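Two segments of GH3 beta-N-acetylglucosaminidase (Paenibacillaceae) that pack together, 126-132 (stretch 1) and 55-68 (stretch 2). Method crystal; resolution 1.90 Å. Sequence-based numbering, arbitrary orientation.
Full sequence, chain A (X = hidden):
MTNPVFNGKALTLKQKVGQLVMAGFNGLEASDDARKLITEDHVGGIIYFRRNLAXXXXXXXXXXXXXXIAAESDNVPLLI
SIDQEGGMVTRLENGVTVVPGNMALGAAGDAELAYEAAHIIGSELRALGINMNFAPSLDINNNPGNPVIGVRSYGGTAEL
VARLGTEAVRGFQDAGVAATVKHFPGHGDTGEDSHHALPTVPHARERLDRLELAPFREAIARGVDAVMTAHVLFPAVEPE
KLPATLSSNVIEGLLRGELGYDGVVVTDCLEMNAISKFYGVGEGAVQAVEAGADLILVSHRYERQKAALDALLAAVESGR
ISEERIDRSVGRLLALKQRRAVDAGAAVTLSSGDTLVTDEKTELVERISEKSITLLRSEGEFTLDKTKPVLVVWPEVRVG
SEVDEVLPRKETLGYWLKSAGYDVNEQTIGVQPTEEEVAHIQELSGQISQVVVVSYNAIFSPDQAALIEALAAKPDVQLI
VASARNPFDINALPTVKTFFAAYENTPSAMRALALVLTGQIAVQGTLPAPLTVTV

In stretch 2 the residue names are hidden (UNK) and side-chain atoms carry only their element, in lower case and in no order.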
# COMPACT_ATOMS: atom_id res chain seq x y z
N ARG A 126 -6.08 15.52 -0.32
CA ARG A 126 -7.26 16.36 -0.54
C ARG A 126 -6.87 17.69 -1.17
O ARG A 126 -7.58 18.22 -2.04
CB ARG A 126 -8.01 16.57 0.77
CG ARG A 126 -9.42 17.14 0.61
CD ARG A 126 -10.30 16.22 -0.24
NE ARG A 126 -11.38 16.97 -0.91
CZ ARG A 126 -12.68 16.75 -0.73
NH1 ARG A 126 -13.10 15.80 0.09
NH2 ARG A 126 -13.57 17.50 -1.37
N ALA A 127 -5.71 18.24 -0.77
CA ALA A 127 -5.20 19.45 -1.40
C ALA A 127 -4.92 19.25 -2.88
O ALA A 127 -4.90 20.23 -3.64
CB ALA A 127 -3.93 19.91 -0.68
N LEU A 128 -4.72 18.01 -3.33
CA LEU A 128 -4.49 17.72 -4.73
C LEU A 128 -5.77 17.32 -5.47
O LEU A 128 -5.70 16.89 -6.62
CB LEU A 128 -3.45 16.61 -4.88
CG LEU A 128 -2.11 16.85 -4.17
CD1 LEU A 128 -1.13 15.73 -4.52
CD2 LEU A 128 -1.51 18.19 -4.54
N GLY A 129 -6.94 17.45 -4.83
CA GLY A 129 -8.18 17.05 -5.46
C GLY A 129 -8.46 15.57 -5.40
O GLY A 129 -9.42 15.10 -6.04
N ILE A 130 -7.66 14.81 -4.67
CA ILE A 130 -7.89 13.38 -4.46
C ILE A 130 -8.77 13.21 -3.23
O ILE A 130 -8.45 13.72 -2.15
CB ILE A 130 -6.55 12.64 -4.31
CG1 ILE A 130 -5.74 12.77 -5.60
CG2 ILE A 130 -6.76 11.19 -3.91
CD1 ILE A 130 -4.23 12.57 -5.41
N ASN A 131 -9.88 12.49 -3.38
CA ASN A 131 -10.88 12.41 -2.33
C ASN A 131 -11.12 10.98 -1.86
O ASN A 131 -12.05 10.74 -1.07
CB ASN A 131 -12.20 13.05 -2.79
CG ASN A 131 -12.70 12.48 -4.11
OD1 ASN A 131 -12.66 11.28 -4.32
ND2 ASN A 131 -13.17 13.36 -4.99
N MET A 132 -10.30 10.03 -2.30
CA MET A 132 -10.42 8.64 -1.91
C MET A 132 -9.02 8.04 -1.89
O MET A 132 -8.15 8.44 -2.68
CB MET A 132 -11.34 7.86 -2.87
CG MET A 132 -11.69 6.44 -2.43
SD MET A 132 -12.91 5.71 -3.56
CE MET A 132 -13.56 4.37 -2.55
N UNK A 55 3.95 16.43 -10.02
CA UNK A 55 4.19 17.33 -8.90
C UNK A 55 2.85 17.86 -8.41
O UNK A 55 1.85 17.80 -9.14
o UNK A 55 5.84 21.30 -9.61
o UNK A 55 5.54 21.02 -11.75
c UNK A 55 5.12 18.49 -9.30
c UNK A 55 5.34 20.68 -10.57
c UNK A 55 4.49 19.45 -10.31
N UNK A 56 2.79 18.39 -7.17
CA UNK A 56 1.49 18.82 -6.61
C UNK A 56 0.67 19.76 -7.48
O UNK A 56 -0.54 19.56 -7.62
c UNK A 56 3.12 18.69 -4.86
c UNK A 56 1.91 19.49 -5.29
c UNK A 56 3.85 18.34 -6.15
N UNK A 57 1.29 20.81 -8.04
CA UNK A 57 0.52 21.76 -8.85
C UNK A 57 -0.13 21.07 -10.04
O UNK A 57 -1.28 21.34 -10.38
c UNK A 57 1.42 22.90 -9.32
N UNK A 58 0.60 20.14 -10.67
CA UNK A 58 0.08 19.42 -11.82
C UNK A 58 -1.05 18.47 -11.42
O UNK A 58 -2.05 18.34 -12.14
o UNK A 58 1.33 15.89 -11.95
n UNK A 58 -0.40 15.49 -13.30
c UNK A 58 1.22 18.67 -12.52
c UNK A 58 0.59 16.24 -12.86
c UNK A 58 0.77 17.60 -13.52
N UNK A 59 -0.92 17.80 -10.26
CA UNK A 59 -1.96 16.86 -9.84
C UNK A 59 -3.24 17.61 -9.49
O UNK A 59 -4.34 17.22 -9.90
c UNK A 59 -1.48 16.01 -8.64
c UNK A 59 -2.57 15.02 -8.21
c UNK A 59 -0.19 15.25 -9.00
N UNK A 60 -3.12 18.69 -8.71
CA UNK A 60 -4.28 19.50 -8.38
C UNK A 60 -4.97 20.02 -9.64
O UNK A 60 -6.21 20.00 -9.74
c UNK A 60 -3.86 20.67 -7.48
N UNK A 61 -4.19 20.48 -10.62
CA UNK A 61 -4.77 20.91 -11.89
C UNK A 61 -5.50 19.76 -12.58
O UNK A 61 -6.58 19.95 -13.15
n UNK A 61 -2.72 23.26 -16.44
c UNK A 61 -2.55 23.34 -13.91
c UNK A 61 -2.99 22.55 -15.14
c UNK A 61 -3.68 21.44 -12.82
c UNK A 61 -3.37 22.91 -12.69
N UNK A 62 -4.90 18.57 -12.56
CA UNK A 62 -5.49 17.42 -13.24
C UNK A 62 -6.80 17.01 -12.58
O UNK A 62 -7.80 16.73 -13.27
c UNK A 62 -4.49 16.26 -13.24
c UNK A 62 -3.95 13.83 -13.52
c UNK A 62 -5.46 14.99 -15.17
c UNK A 62 -5.02 14.91 -13.72
N UNK A 63 -6.84 16.94 -11.25
CA UNK A 63 -8.08 16.61 -10.57
C UNK A 63 -9.17 17.63 -10.88
O UNK A 63 -10.32 17.26 -11.13
o UNK A 63 -6.94 15.48 -8.73
c UNK A 63 -7.87 16.51 -9.06
N UNK A 64 -8.83 18.91 -10.86
CA UNK A 64 -9.83 19.93 -11.15
C UNK A 64 -10.31 19.83 -12.59
O UNK A 64 -11.49 20.06 -12.88
c UNK A 64 -9.26 21.32 -10.86
N UNK A 65 -9.40 19.49 -13.52
CA UNK A 65 -9.77 19.31 -14.92
C UNK A 65 -10.74 18.15 -15.08
O UNK A 65 -11.76 18.28 -15.78
c UNK A 65 -8.85 18.93 -17.28
c UNK A 65 -7.65 18.56 -18.15
o UNK A 65 -6.65 18.03 -17.62
c UNK A 65 -8.52 19.08 -15.78
o UNK A 65 -7.71 18.80 -19.38
N UNK A 66 -10.44 17.01 -14.45
CA UNK A 66 -11.35 15.87 -14.55
C UNK A 66 -12.73 16.22 -14.01
O UNK A 66 -13.75 15.84 -14.59
c UNK A 66 -10.76 14.66 -13.81
c UNK A 66 -8.81 13.07 -13.47
c UNK A 66 -9.78 13.39 -15.79
c UNK A 66 -9.49 14.06 -14.43
N UNK A 67 -12.78 16.92 -12.88
CA UNK A 67 -14.07 17.31 -12.32
C UNK A 67 -14.79 18.30 -13.23
O UNK A 67 -16.03 18.26 -13.35
c UNK A 67 -13.87 17.90 -10.92
c UNK A 67 -13.27 16.90 -9.93
o UNK A 67 -15.36 15.71 -10.00
c UNK A 67 -14.25 15.87 -9.45
n UNK A 67 -13.85 15.12 -8.42
N UNK A 68 -14.04 19.19 -13.87
CA UNK A 68 -14.65 20.13 -14.80
C UNK A 68 -15.23 19.42 -16.01
O UNK A 68 -16.31 19.78 -16.49
c UNK A 68 -14.12 22.19 -16.23
n UNK A 68 -13.41 24.30 -17.20
c UNK A 68 -13.02 23.17 -16.61
c UNK A 68 -13.62 21.17 -15.22
o UNK A 68 -11.84 22.91 -16.37
O HOH W 1 -11.59 16.50 -7.13

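Position 55 carries three carbons in a row, the third bearing two oxygens. It does not touch stretch 1. This carboxylate is Glu-55, at the N-cap of the helix.

Position 56 has three carbons that close a ring onto its own backbone N. Its CB lies 3.7 Å from CD2 of Leu-128. The ring makes it Pro-56, in the first turn of the helix.

Position 57 has one carbon, pointing away from stretch 1. It is Ala-57.

Position 58 has three carbons ending in one oxygen and one nitrogen, which indicates an amide. It is Gln-58. Its OE1 accepts a hydrogen bond from Glu-55 N at 3.3 Å.

Position 59 has one carbon that forks into two more. One branch meets Leu-128 CB and Ile-130 CD1. A fork at the first carbon, with no further atoms, gives Val-59. Its CG1 is 3.8 Å from Leu-128 CB and 4.1 Å from Ile-130 CD1.

Position 60 has a single carbon, its CB, 4.0 Å from Ala-127 O. It is Ala-60. Its CA approaches Leu-128 O at 3.5 Å in a CA-H...O contact.

Position 61 has four carbons in a row ending in nitrogen. It points away and is exposed. It is Lys-61.

Position 62 has four carbons, forked at the second, and no contact with stretch 1. The fork gives Leu-62.

Position 63 has one carbon and then one oxygen, directed at Leu-128 O. It is Ser-63. Its OG donates a hydrogen bond to Leu-128 O at 2.8 Å.

Position 64 has one carbon and no contact. It is Ala-64.

Position 65 has three carbons, the third with two oxygens, out of reach of stretch 1. It is Glu-65.

Position 66 has four carbons forked at the second, also out of reach. It is Leu-66.

Position 67 has three carbons ending in one oxygen and one nitrogen, and points toward stretch 1. It is Gln-67. Its NE2 donates to water 1 at 2.9 Å, and the water donates to Gly-129 O at 2.8 Å.

Position 68 has the same amide pattern but lies far from stretch 1. It is Gln-68.

The contact centres on Leu-128. Its side chain packs on Pro-56, Val-59 and Ala-60, while its carbonyl is held by Ser-63. Gly-129 permits the close approach: its CA is 3.7 Å from Ser-63 CB, and an ideal CB would clash there. Its backbone angles also call for glycine. The water bridge from Gln-67 extends the contact along the helix.

Stretch 2 55-68: EPAQVAKLSAELQQ
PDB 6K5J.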